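Local coordinates for oxidoreductase, 2OG-Fe oxygenase family protein, putative, expressed (Oryza sativa subsp. japonica, PDB 5XOI) that probably acts as an iron- and 2-oxoglutarate-dependent dioxygenase of the AlkB family, seen here as its catalytic domain with manganese in the metal site, at residues V14-F19 with V187-G192; P118-D123 with G152-S157; E165-D170 with A177-L182. One frame throughout, in Å; residues are numbered along the deposited sequence.

Interaction 1: residues V14-F19 with V187-G192; sequences VLLKKF and VLIFGG
Val14, Leu15 and Leu16 pair antiparallel with Ile189, Leu188 and Val187. The two strands are neighbours in the large sheet of the double-stranded beta-helix, the core of the 2-oxoglutarate oxygenase fold. Val14 and Ile189 exchange two backbone hydrogen bonds, Val14 N to Ile189 O at 3.0 Å and Ile189 N to Val14 O at 2.9 Å. Leu16 and Val187 do the same. Leu16 N to Val187 O is the shorter bond of this second pair at 2.7 Å, and nearly straight. Leu15 and Leu188 form the non-hydrogen-bonded pair between them, and Leu15 CB meets Leu188 CD1 at 4.2 Å. Their side chains share the sheet face that looks into the barrel, where Leu188 lies about 9 Å from the manganese ion, side chain to metal. On the opposite face, with Val187, the side chains of Val14, Leu16 and Ile189 touch Ser100 of helix 87-106. A type II turn from Leu16 to Phe19 brings the phenylalanine back over this face. Phe19 CG is anti to the backbone N (chi1 -171°), which turns the ring toward Val187, and Phe19 CD2 lies 4.0 Å from Val187 CG2. Leu16 CD1 reaches across to Ile189 CG1 at 4.1 Å.

Interaction 2: residues P118-D123 with G152-S157; sequences PPLSPD and GLPVVS
Gly152 meets Pro118 where the second segment begins, with Gly152 O 3.7 Å from Pro118 CG. Gly152 has positive phi and ends helix 146-150 in a Schellman motif. Leu153 follows and divides its side chain between two partners. Its CD1 touches Pro118 CB at 4.2 Å, while its CB lies 4.0 Å from Leu120 CD1. Its backbone oxygen turns to Arg195, which donates a hydrogen bond from NE. Pro154 is the middle of the contact. Its CD lies against Pro118 O at 3.4 Å, and that carbonyl oxygen is buried with no polar partner in the model. The same CD is 3.8 Å from Leu120 CD1. Both methyls of Leu120 lie on Pro154 O, CD1 at 3.2 Å and CD2 at 3.3 Å. Leu120 CG is anti to the backbone N (chi1 -160°), and from there chi2 (68°) turns CD1 and CD2 to Pro154 O. Further on, Val156 points back toward the first segment, and its CG2 meets Leu120 CD2 at 3.9 Å. An alanine at Leu120 would probably open a gap between Pro154, Val156 and helix 87-106, since both methyls that fill it would be gone. No hydrogen bond crosses between the segments; side-chain carbons lie against one another and against backbone oxygens. Val93 and Ile97 of helix 87-106 cover Leu120 and Val156. The loop 118-123, between helix 87-106 and strand 124-131, thus lies over the start of strand 155-161, beside that helix on the outer face of the large sheet of the double-stranded beta-helix, the AlkB-type oxygenase fold.

Interaction 3: residues E165-D170 with A177-L182; sequences EFLYGD and ASKVDL
Phe166, Val180 and Leu182 form the apolar centre of this antiparallel beta hairpin. Leu182 CD1 presses on the phenylalanine at its root, 3.5 Å from Phe166 CG. Val180 lies alongside Phe166, and its CG1 is 4.1 Å from Phe166 CD2. The same CG1 also meets Tyr168 CE1 at 3.7 Å, the two side chains crossing at about a right angle. Tyr168 CG sits between the backbone N and the carbonyl carbon (chi1 58°), which turns the ring toward strand 178-182. Ser178 CB lies over one ring face, a CH-pi contact 3.9 Å from the Tyr168 centroid. Four backbone hydrogen bonds tie the strands, two between Phe166 and Val180 and two between Tyr168 and Ser178. CA-H...O contacts add to them, among them Leu167 CA to Ser178 O at 3.2 Å. On the other face, Leu167 and Lys179 lie side by side, with Leu167 CD1 3.8 Å from Lys179 CG. Toward the polar edge, one water bridges Tyr168 OH and Lys179 O. Glu165 and Asp181 run side by side, and Glu165 CG lies 3.6 Å from Asp181 OD1. These like charges are probably eased by Lys205, which forms a salt bridge with Glu165 OE2. The hairpin closes one side of the smaller sheet of the double-stranded beta-helix: strand 178-182 is outermost, and strand 163-169 pairs on its far side with strand 198-205, which carries the metal ligand His199. The Phe166 side chain comes about 3 Å from that of His199, between nearest atoms. Across the barrel, Phe166 and Tyr168 touch Met13, while Val180 and Leu182 touch Leu15 of strand 13-16.

Interaction 1 spans the longest stretch of chain, and interactions 2 and 3 are nested within it in series. Interactions 1 and 2 have centres about 11 Å apart and both reach the large sheet, where strands 187-190 and 155-161 are neighbours; Leu188 O probably accepts a hydrogen bond from Ser157 N. Interaction 3 belongs to the smaller sheet, about 13 Å from interaction 1 between centres. The two touch in the barrel interior, with Leu188 CD2 3.5 Å from Phe166 CE2. Interactions 2 and 3, about 20 Å apart between centres, do not touch. Interactions 1 and 3 thus meet near the metal site, and interaction 2 lies on the outer, helix-covered face of the large sheet.

Interaction 1: residues V14-F19 with V187-G192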
ATOM      1  N   VAL A  14     -11.644   2.709  -3.234  1.00 14.21           N
ATOM      2  CA  VAL A  14     -11.505   3.529  -4.428  1.00 14.30           C
ATOM      3  C   VAL A  14     -10.122   3.282  -5.011  1.00 15.86           C
ATOM      4  O   VAL A  14      -9.123   3.327  -4.288  1.00 18.94           O
ATOM      5  CB  VAL A  14     -11.696   5.019  -4.103  1.00 13.73           C
ATOM      6  CG1 VAL A  14     -11.363   5.886  -5.310  1.00 21.87           C
ATOM      7  CG2 VAL A  14     -13.127   5.262  -3.645  1.00 14.11           C
ATOM      8  N   LEU A  15     -10.068   3.039  -6.320  1.00 15.60           N
ATOM      9  CA  LEU A  15      -8.816   2.912  -7.057  1.00 15.24           C
ATOM     10  C   LEU A  15      -8.616   4.169  -7.899  1.00 18.79           C
ATOM     11  O   LEU A  15      -9.459   4.502  -8.742  1.00 17.23           O
ATOM     12  CB  LEU A  15      -8.832   1.666  -7.942  1.00 20.16           C
ATOM     13  CG  LEU A  15      -7.700   1.533  -8.963  1.00 16.59           C
ATOM     14  CD1 LEU A  15      -6.336   1.444  -8.270  1.00 18.57           C
ATOM     15  CD2 LEU A  15      -7.929   0.315  -9.813  1.00 19.54           C
ATOM     16  N   LEU A  16      -7.515   4.869  -7.655  1.00 16.17           N
ATOM     17  CA  LEU A  16      -7.183   6.105  -8.364  1.00 13.27           C
ATOM     18  C   LEU A  16      -6.151   5.750  -9.436  1.00 19.53           C
ATOM     19  O   LEU A  16      -4.968   5.541  -9.138  1.00 18.90           O
ATOM     20  CB  LEU A  16      -6.666   7.164  -7.394  1.00 13.30           C
ATOM     21  CG  LEU A  16      -7.613   7.604  -6.279  1.00 15.42           C
ATOM     22  CD1 LEU A  16      -7.458   6.694  -5.057  1.00 17.95           C
ATOM     23  CD2 LEU A  16      -7.330   9.032  -5.858  1.00 19.90           C
ATOM     24  N   LYS A  17      -6.601   5.667 -10.686  1.00 15.87           N
ATOM     25  CA  LYS A  17      -5.713   5.233 -11.762  1.00 16.35           C
ATOM     26  C   LYS A  17      -4.688   6.313 -12.083  1.00 23.80           C
ATOM     27  O   LYS A  17      -5.042   7.479 -12.279  1.00 19.57           O
ATOM     28  CB  LYS A  17      -6.517   4.892 -13.020  1.00 20.12           C
ATOM     29  CG  LYS A  17      -7.465   3.714 -12.866  1.00 20.25           C
ATOM     30  CD  LYS A  17      -6.733   2.410 -12.601  1.00 18.83           C
ATOM     31  CE  LYS A  17      -5.788   2.056 -13.740  1.00 22.48           C
ATOM     32  NZ  LYS A  17      -4.996   0.806 -13.469  1.00 17.61           N
ATOM     33  N   LYS A  18      -3.415   5.913 -12.163  1.00 19.67           N
ATOM     34  CA  LYS A  18      -2.332   6.805 -12.594  1.00 21.67           C
ATOM     35  C   LYS A  18      -2.324   8.107 -11.790  1.00 22.19           C
ATOM     36  O   LYS A  18      -2.093   9.197 -12.319  1.00 19.37           O
ATOM     37  CB  LYS A  18      -2.430   7.088 -14.097  1.00 24.95           C
ATOM     38  CG  LYS A  18      -2.320   5.839 -14.981  1.00 35.31           C
ATOM     39  CD  LYS A  18      -1.049   5.051 -14.685  1.00 33.32           C
ATOM     40  CE  LYS A  18      -1.033   3.694 -15.409  1.00 40.08           C
ATOM     41  NZ  LYS A  18       0.349   3.097 -15.519  1.00 39.04           N
ATOM     42  N   PHE A  19      -2.612   7.995 -10.492  1.00 19.95           N
ATOM     43  CA  PHE A  19      -2.720   9.184  -9.650  1.00 18.44           C
ATOM     44  C   PHE A  19      -1.358   9.834  -9.410  1.00 21.04           C
ATOM     45  O   PHE A  19      -1.256  11.067  -9.354  1.00 19.32           O
ATOM     46  CB  PHE A  19      -3.381   8.803  -8.323  1.00 16.29           C
ATOM     47  CG  PHE A  19      -3.745   9.968  -7.459  1.00 16.10           C
ATOM     48  CD1 PHE A  19      -4.825  10.776  -7.782  1.00 19.40           C
ATOM     49  CD2 PHE A  19      -3.022  10.245  -6.306  1.00 18.19           C
ATOM     50  CE1 PHE A  19      -5.175  11.859  -6.970  1.00 18.79           C
ATOM     51  CE2 PHE A  19      -3.359  11.325  -5.489  1.00 19.05           C
ATOM     52  CZ  PHE A  19      -4.437  12.131  -5.826  1.00 15.83           C
ATOM     53  N   VAL A 187      -3.074   4.456  -7.114  1.00 13.75           N
ATOM     54  CA  VAL A 187      -3.232   4.537  -5.665  1.00 13.58           C
ATOM     55  C   VAL A 187      -4.549   3.873  -5.314  1.00 18.25           C
ATOM     56  O   VAL A 187      -5.580   4.182  -5.915  1.00 16.79           O
ATOM     57  CB  VAL A 187      -3.198   5.986  -5.145  1.00 13.35           C
ATOM     58  CG1 VAL A 187      -3.560   6.022  -3.649  1.00 16.84           C
ATOM     59  CG2 VAL A 187      -1.824   6.578  -5.356  1.00 12.98           C
ATOM     60  N   LEU A 188      -4.505   2.935  -4.376  1.00 15.45           N
ATOM     61  CA  LEU A 188      -5.688   2.218  -3.918  1.00 14.60           C
ATOM     62  C   LEU A 188      -5.958   2.611  -2.473  1.00 14.83           C
ATOM     63  O   LEU A 188      -5.025   2.685  -1.669  1.00 14.23           O
ATOM     64  CB  LEU A 188      -5.473   0.702  -4.012  1.00 13.92           C
ATOM     65  CG  LEU A 188      -6.584  -0.158  -3.421  1.00 15.78           C
ATOM     66  CD1 LEU A 188      -7.835  -0.058  -4.284  1.00 15.69           C
ATOM     67  CD2 LEU A 188      -6.125  -1.610  -3.320  1.00 20.22           C
ATOM     68  N   ILE A 189      -7.222   2.879  -2.145  1.00 14.00           N
ATOM     69  CA  ILE A 189      -7.623   3.215  -0.780  1.00 14.38           C
ATOM     70  C   ILE A 189      -8.715   2.247  -0.357  1.00 13.27           C
ATOM     71  O   ILE A 189      -9.677   2.049  -1.098  1.00 18.14           O
ATOM     72  CB  ILE A 189      -8.126   4.667  -0.668  1.00 13.13           C
ATOM     73  CG1 ILE A 189      -7.058   5.644  -1.160  1.00 14.86           C
ATOM     74  CG2 ILE A 189      -8.494   4.975   0.791  1.00 13.39           C
ATOM     75  CD1 ILE A 189      -7.417   7.093  -0.971  1.00 19.07           C
ATOM     76  N   PHE A 190      -8.570   1.633   0.820  1.00 15.24           N
ATOM     77  CA  PHE A 190      -9.691   0.915   1.419  1.00 14.99           C
ATOM     78  C   PHE A 190      -9.876   1.338   2.874  1.00 15.19           C
ATOM     79  O   PHE A 190      -8.949   1.248   3.687  1.00 16.04           O
ATOM     80  CB  PHE A 190      -9.582  -0.624   1.271  1.00 14.25           C
ATOM     81  CG  PHE A 190      -8.235  -1.257   1.622  1.00 17.71           C
ATOM     82  CD1 PHE A 190      -7.183  -1.275   0.706  1.00 18.24           C
ATOM     83  CD2 PHE A 190      -8.082  -1.966   2.811  1.00 17.63           C
ATOM     84  CE1 PHE A 190      -5.978  -1.917   1.004  1.00 16.24           C
ATOM     85  CE2 PHE A 190      -6.886  -2.610   3.116  1.00 12.65           C
ATOM     86  CZ  PHE A 190      -5.826  -2.577   2.217  1.00 15.31           C
ATOM     87  N   GLY A 191     -11.073   1.829   3.188  1.00 16.94           N
ATOM     88  CA  GLY A 191     -11.415   2.211   4.545  1.00 16.22           C
ATOM     89  C   GLY A 191     -12.902   2.029   4.772  1.00 16.98           C
ATOM     90  O   GLY A 191     -13.587   1.429   3.934  1.00 17.95           O
ATOM     91  N   GLY A 192     -13.412   2.528   5.895  1.00 20.74           N
ATOM     92  CA  GLY A 192     -14.820   2.327   6.178  1.00 20.68           C
ATOM     93  C   GLY A 192     -15.154   0.854   6.190  1.00 23.66           C
ATOM     94  O   GLY A 192     -14.412   0.022   6.734  1.00 20.84           O
TER

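Interaction 2: residues P118-D123 with G152-S157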
ATOM      1  N   PRO A 118     -12.741   8.393   6.094  1.00 19.83           N
ATOM      2  CA  PRO A 118     -12.168   9.199   7.179  1.00 24.54           C
ATOM      3  C   PRO A 118     -10.803   9.735   6.788  1.00 22.48           C
ATOM      4  O   PRO A 118     -10.113   9.152   5.933  1.00 19.26           O
ATOM      5  CB  PRO A 118     -12.059   8.201   8.345  1.00 28.89           C
ATOM      6  CG  PRO A 118     -12.944   7.048   7.972  1.00 26.59           C
ATOM      7  CD  PRO A 118     -12.912   6.981   6.473  1.00 22.27           C
ATOM      8  N   PRO A 119     -10.366  10.836   7.390  1.00 21.08           N
ATOM      9  CA  PRO A 119      -9.029  11.354   7.085  1.00 24.28           C
ATOM     10  C   PRO A 119      -7.953  10.415   7.608  1.00 22.85           C
ATOM     11  O   PRO A 119      -8.199   9.530   8.430  1.00 24.55           O
ATOM     12  CB  PRO A 119      -8.991  12.701   7.815  1.00 27.67           C
ATOM     13  CG  PRO A 119      -9.926  12.501   8.959  1.00 31.15           C
ATOM     14  CD  PRO A 119     -11.036  11.621   8.440  1.00 29.39           C
ATOM     15  N   LEU A 120      -6.738  10.616   7.109  1.00 18.74           N
ATOM     16  CA  LEU A 120      -5.619   9.791   7.544  1.00 19.67           C
ATOM     17  C   LEU A 120      -4.415  10.672   7.820  1.00 26.56           C
ATOM     18  O   LEU A 120      -4.065  11.532   7.007  1.00 26.69           O
ATOM     19  CB  LEU A 120      -5.257   8.727   6.500  1.00 18.82           C
ATOM     20  CG  LEU A 120      -4.455   7.523   6.976  1.00 21.14           C
ATOM     21  CD1 LEU A 120      -5.288   6.647   7.903  1.00 18.24           C
ATOM     22  CD2 LEU A 120      -3.922   6.715   5.763  1.00 20.01           C
ATOM     23  N   SER A 121      -3.786  10.445   8.970  1.00 21.27           N
ATOM     24  CA  SER A 121      -2.486  11.017   9.294  1.00 19.95           C
ATOM     25  C   SER A 121      -1.551   9.832   9.501  1.00 19.55           C
ATOM     26  O   SER A 121      -1.301   9.419  10.642  1.00 22.80           O
ATOM     27  CB  SER A 121      -2.571  11.921  10.519  1.00 26.48           C
ATOM     28  OG  SER A 121      -3.453  12.999  10.254  1.00 35.68           O
ATOM     29  N   PRO A 122      -1.037   9.244   8.420  1.00 19.73           N
ATOM     30  CA  PRO A 122      -0.321   7.974   8.557  1.00 18.75           C
ATOM     31  C   PRO A 122       0.956   8.155   9.351  1.00 19.12           C
ATOM     32  O   PRO A 122       1.710   9.109   9.145  1.00 19.40           O
ATOM     33  CB  PRO A 122      -0.026   7.563   7.108  1.00 16.61           C
ATOM     34  CG  PRO A 122      -0.031   8.851   6.343  1.00 23.13           C
ATOM     35  CD  PRO A 122      -1.041   9.743   7.032  1.00 21.91           C
ATOM     36  N   ASP A 123       1.172   7.235  10.288  1.00 16.22           N
ATOM     37  CA  ASP A 123       2.431   7.134  11.013  1.00 20.04           C
ATOM     38  C   ASP A 123       3.097   5.795  10.738  1.00 21.82           C
ATOM     39  O   ASP A 123       4.128   5.486  11.346  1.00 24.28           O
ATOM     40  CB  ASP A 123       2.224   7.333  12.519  1.00 27.75           C
ATOM     41  CG  ASP A 123       1.112   6.469  13.084  1.00 27.22           C
ATOM     42  OD1 ASP A 123       0.647   5.543  12.388  1.00 22.28           O
ATOM     43  OD2 ASP A 123       0.712   6.709  14.238  1.00 29.65           O
ATOM     44  N   GLY A 152     -12.514   2.895  11.030  1.00 24.89           N
ATOM     45  CA  GLY A 152     -12.366   2.665   9.607  1.00 22.97           C
ATOM     46  C   GLY A 152     -11.316   3.511   8.931  1.00 18.29           C
ATOM     47  O   GLY A 152     -11.377   3.699   7.712  1.00 19.11           O
ATOM     48  N   LEU A 153     -10.335   4.000   9.681  1.00 20.17           N
ATOM     49  CA  LEU A 153      -9.264   4.796   9.101  1.00 16.80           C
ATOM     50  C   LEU A 153      -8.625   4.041   7.942  1.00 15.40           C
ATOM     51  O   LEU A 153      -8.203   2.889   8.116  1.00 18.43           O
ATOM     52  CB  LEU A 153      -8.198   5.122  10.143  1.00 17.93           C
ATOM     53  CG  LEU A 153      -8.392   6.320  11.064  1.00 24.19           C
ATOM     54  CD1 LEU A 153      -9.827   6.529  11.438  1.00 32.71           C
ATOM     55  CD2 LEU A 153      -7.510   6.187  12.281  1.00 26.07           C
ATOM     56  N   PRO A 154      -8.532   4.643   6.766  1.00 16.60           N
ATOM     57  CA  PRO A 154      -8.221   3.877   5.559  1.00 15.24           C
ATOM     58  C   PRO A 154      -6.765   3.450   5.465  1.00 18.18           C
ATOM     59  O   PRO A 154      -5.863   4.027   6.076  1.00 17.39           O
ATOM     60  CB  PRO A 154      -8.563   4.849   4.424  1.00 15.77           C
ATOM     61  CG  PRO A 154      -8.335   6.199   5.025  1.00 16.68           C
ATOM     62  CD  PRO A 154      -8.738   6.075   6.487  1.00 18.30           C
ATOM     63  N   VAL A 155      -6.565   2.411   4.657  1.00 17.99           N
ATOM     64  CA  VAL A 155      -5.253   2.024   4.150  1.00 17.51           C
ATOM     65  C   VAL A 155      -5.075   2.698   2.798  1.00 15.46           C
ATOM     66  O   VAL A 155      -5.963   2.609   1.948  1.00 16.16           O
ATOM     67  CB  VAL A 155      -5.162   0.496   4.005  1.00 13.17           C
ATOM     68  CG1 VAL A 155      -3.803   0.064   3.423  1.00 15.98           C
ATOM     69  CG2 VAL A 155      -5.457  -0.198   5.347  1.00 14.46           C
ATOM     70  N   VAL A 156      -3.939   3.361   2.589  1.00 12.77           N
ATOM     71  CA  VAL A 156      -3.640   4.024   1.310  1.00 12.67           C
ATOM     72  C   VAL A 156      -2.383   3.388   0.732  1.00 13.96           C
ATOM     73  O   VAL A 156      -1.328   3.421   1.370  1.00 13.96           O
ATOM     74  CB  VAL A 156      -3.448   5.537   1.475  1.00 14.75           C
ATOM     75  CG1 VAL A 156      -3.056   6.174   0.143  1.00 16.35           C
ATOM     76  CG2 VAL A 156      -4.720   6.184   2.034  1.00 19.55           C
ATOM     77  N   SER A 157      -2.483   2.856  -0.489  1.00 12.25           N
ATOM     78  CA  SER A 157      -1.431   2.024  -1.077  1.00 14.02           C
ATOM     79  C   SER A 157      -0.968   2.596  -2.414  1.00 15.69           C
ATOM     80  O   SER A 157      -1.775   2.742  -3.340  1.00 16.18           O
ATOM     81  CB  SER A 157      -1.944   0.591  -1.264  1.00 17.34           C
ATOM     82  OG  SER A 157      -1.136  -0.152  -2.153  1.00 17.16           O
TER

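Interaction 3: residues E165-D170 with A177-L182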
ATOM      1  N   GLU A 165      -1.228  -8.197  -9.810  1.00 15.03           N
ATOM      2  CA  GLU A 165      -2.580  -8.737  -9.752  1.00 13.58           C
ATOM      3  C   GLU A 165      -2.973  -8.774  -8.276  1.00 13.41           C
ATOM      4  O   GLU A 165      -2.370  -9.512  -7.491  1.00 15.26           O
ATOM      5  CB  GLU A 165      -2.634 -10.119 -10.410  1.00 16.57           C
ATOM      6  CG  GLU A 165      -2.317 -10.058 -11.908  1.00 22.65           C
ATOM      7  CD  GLU A 165      -2.406 -11.403 -12.624  1.00 33.23           C
ATOM      8  OE1 GLU A 165      -3.173 -12.286 -12.180  1.00 32.51           O
ATOM      9  OE2 GLU A 165      -1.719 -11.564 -13.657  1.00 37.28           O
ATOM     10  N   PHE A 166      -3.948  -7.946  -7.891  1.00 13.96           N
ATOM     11  CA  PHE A 166      -4.302  -7.703  -6.492  1.00 15.63           C
ATOM     12  C   PHE A 166      -5.631  -8.387  -6.201  1.00 17.08           C
ATOM     13  O   PHE A 166      -6.617  -8.157  -6.908  1.00 17.10           O
ATOM     14  CB  PHE A 166      -4.378  -6.193  -6.223  1.00 14.35           C
ATOM     15  CG  PHE A 166      -4.681  -5.818  -4.791  1.00 17.54           C
ATOM     16  CD1 PHE A 166      -3.669  -5.769  -3.836  1.00 20.24           C
ATOM     17  CD2 PHE A 166      -5.971  -5.457  -4.409  1.00 18.39           C
ATOM     18  CE1 PHE A 166      -3.935  -5.397  -2.530  1.00 18.67           C
ATOM     19  CE2 PHE A 166      -6.241  -5.076  -3.089  1.00 15.52           C
ATOM     20  CZ  PHE A 166      -5.223  -5.051  -2.154  1.00 16.70           C
ATOM     21  N   LEU A 167      -5.651  -9.248  -5.180  1.00 14.04           N
ATOM     22  CA  LEU A 167      -6.858  -9.967  -4.797  1.00 15.04           C
ATOM     23  C   LEU A 167      -7.504  -9.273  -3.608  1.00 12.94           C
ATOM     24  O   LEU A 167      -6.802  -8.770  -2.723  1.00 14.99           O
ATOM     25  CB  LEU A 167      -6.542 -11.419  -4.420  1.00 13.04           C
ATOM     26  CG  LEU A 167      -6.461 -12.507  -5.497  1.00 26.65           C
ATOM     27  CD1 LEU A 167      -5.879 -12.024  -6.804  1.00 33.09           C
ATOM     28  CD2 LEU A 167      -5.672 -13.689  -4.961  1.00 26.61           C
ATOM     29  N   TYR A 168      -8.837  -9.268  -3.566  1.00 13.43           N
ATOM     30  CA  TYR A 168      -9.522  -8.722  -2.400  1.00 14.64           C
ATOM     31  C   TYR A 168     -10.887  -9.379  -2.225  1.00 16.19           C
ATOM     32  O   TYR A 168     -11.546  -9.755  -3.200  1.00 16.23           O
ATOM     33  CB  TYR A 168      -9.687  -7.193  -2.491  1.00 16.54           C
ATOM     34  CG  TYR A 168     -10.432  -6.700  -3.709  1.00 13.98           C
ATOM     35  CD1 TYR A 168      -9.783  -6.551  -4.934  1.00 16.96           C
ATOM     36  CD2 TYR A 168     -11.778  -6.350  -3.626  1.00 16.82           C
ATOM     37  CE1 TYR A 168     -10.471  -6.076  -6.058  1.00 20.43           C
ATOM     38  CE2 TYR A 168     -12.474  -5.883  -4.739  1.00 18.80           C
ATOM     39  CZ  TYR A 168     -11.820  -5.751  -5.948  1.00 23.39           C
ATOM     40  OH  TYR A 168     -12.525  -5.290  -7.044  1.00 20.87           O
ATOM     41  N   GLY A 169     -11.304  -9.510  -0.969  1.00 14.74           N
ATOM     42  CA  GLY A 169     -12.581 -10.131  -0.680  1.00 15.18           C
ATOM     43  C   GLY A 169     -12.845 -10.129   0.806  1.00 17.82           C
ATOM     44  O   GLY A 169     -12.096  -9.546   1.591  1.00 15.62           O
ATOM     45  N   ASP A 170     -13.926 -10.795   1.189  1.00 14.53           N
ATOM     46  CA  ASP A 170     -14.344 -10.767   2.581  1.00 15.95           C
ATOM     47  C   ASP A 170     -13.791 -11.923   3.404  1.00 15.81           C
ATOM     48  O   ASP A 170     -13.948 -11.909   4.631  1.00 16.30           O
ATOM     49  CB  ASP A 170     -15.869 -10.792   2.675  1.00 16.95           C
ATOM     50  CG  ASP A 170     -16.505  -9.577   2.044  1.00 26.71           C
ATOM     51  OD1 ASP A 170     -16.048  -8.454   2.325  1.00 28.52           O
ATOM     52  OD2 ASP A 170     -17.451  -9.755   1.263  1.00 33.35           O
ATOM     53  N   ALA A 177     -12.507 -14.316  -3.941  1.00 16.99           N
ATOM     54  CA  ALA A 177     -11.815 -13.046  -4.091  1.00 16.99           C
ATOM     55  C   ALA A 177     -12.101 -12.445  -5.460  1.00 18.26           C
ATOM     56  O   ALA A 177     -12.335 -13.162  -6.436  1.00 20.34           O
ATOM     57  CB  ALA A 177     -10.307 -13.230  -3.914  1.00 17.29           C
ATOM     58  N   SER A 178     -12.098 -11.117  -5.514  1.00 17.08           N
ATOM     59  CA  SER A 178     -12.083 -10.373  -6.769  1.00 16.22           C
ATOM     60  C   SER A 178     -10.639 -10.014  -7.117  1.00 21.97           C
ATOM     61  O   SER A 178      -9.754 -10.041  -6.259  1.00 17.36           O
ATOM     62  CB  SER A 178     -12.920  -9.099  -6.653  1.00 20.97           C
ATOM     63  OG  SER A 178     -14.275  -9.386  -6.336  1.00 23.18           O
ATOM     64  N   LYS A 179     -10.411  -9.650  -8.384  1.00 16.70           N
ATOM     65  CA  LYS A 179      -9.080  -9.274  -8.865  1.00 18.73           C
ATOM     66  C   LYS A 179      -9.124  -7.900  -9.524  1.00 20.29           C
ATOM     67  O   LYS A 179     -10.042  -7.601 -10.293  1.00 23.02           O
ATOM     68  CB  LYS A 179      -8.521 -10.291  -9.886  1.00 24.62           C
ATOM     69  CG  LYS A 179      -8.606 -11.763  -9.486  1.00 43.49           C
ATOM     70  CD  LYS A 179      -8.306 -12.675 -10.685  1.00 53.20           C
ATOM     71  CE  LYS A 179      -8.557 -14.147 -10.366  1.00 57.91           C
ATOM     72  NZ  LYS A 179      -8.452 -15.012 -11.575  1.00 61.52           N
ATOM     73  N   VAL A 180      -8.124  -7.068  -9.230  1.00 17.18           N
ATOM     74  CA  VAL A 180      -7.893  -5.829  -9.968  1.00 13.83           C
ATOM     75  C   VAL A 180      -6.396  -5.697 -10.205  1.00 21.59           C
ATOM     76  O   VAL A 180      -5.580  -6.072  -9.359  1.00 18.20           O
ATOM     77  CB  VAL A 180      -8.442  -4.586  -9.230  1.00 17.22           C
ATOM     78  CG1 VAL A 180      -7.710  -4.346  -7.897  1.00 16.67           C
ATOM     79  CG2 VAL A 180      -8.359  -3.357 -10.125  1.00 25.28           C
ATOM     80  N   ASP A 181      -6.028  -5.175 -11.374  1.00 16.77           N
ATOM     81  CA  ASP A 181      -4.626  -4.890 -11.639  1.00 16.62           C
ATOM     82  C   ASP A 181      -4.239  -3.541 -11.043  1.00 17.51           C
ATOM     83  O   ASP A 181      -4.900  -2.523 -11.294  1.00 18.60           O
ATOM     84  CB  ASP A 181      -4.333  -4.886 -13.136  1.00 17.06           C
ATOM     85  CG  ASP A 181      -4.329  -6.277 -13.744  1.00 22.51           C
ATOM     86  OD1 ASP A 181      -4.373  -7.291 -13.017  1.00 20.68           O
ATOM     87  OD2 ASP A 181      -4.274  -6.344 -14.986  1.00 28.94           O
ATOM     88  N   LEU A 182      -3.147  -3.530 -10.290  1.00 14.92           N
ATOM     89  CA  LEU A 182      -2.570  -2.299  -9.767  1.00 15.13           C
ATOM     90  C   LEU A 182      -1.340  -1.994 -10.607  1.00 15.63           C
ATOM     91  O   LEU A 182      -0.331  -2.706 -10.524  1.00 15.33           O
ATOM     92  CB  LEU A 182      -2.229  -2.429  -8.283  1.00 14.69           C
ATOM     93  CG  LEU A 182      -3.411  -2.777  -7.366  1.00 16.12           C
ATOM     94  CD1 LEU A 182      -2.933  -2.949  -5.920  1.00 15.28           C
ATOM     95  CD2 LEU A 182      -4.475  -1.702  -7.442  1.00 15.05           C
TER
HETATM   96  O   HOH W   1     -12.578  -6.386  -9.699  1.00 43.71           O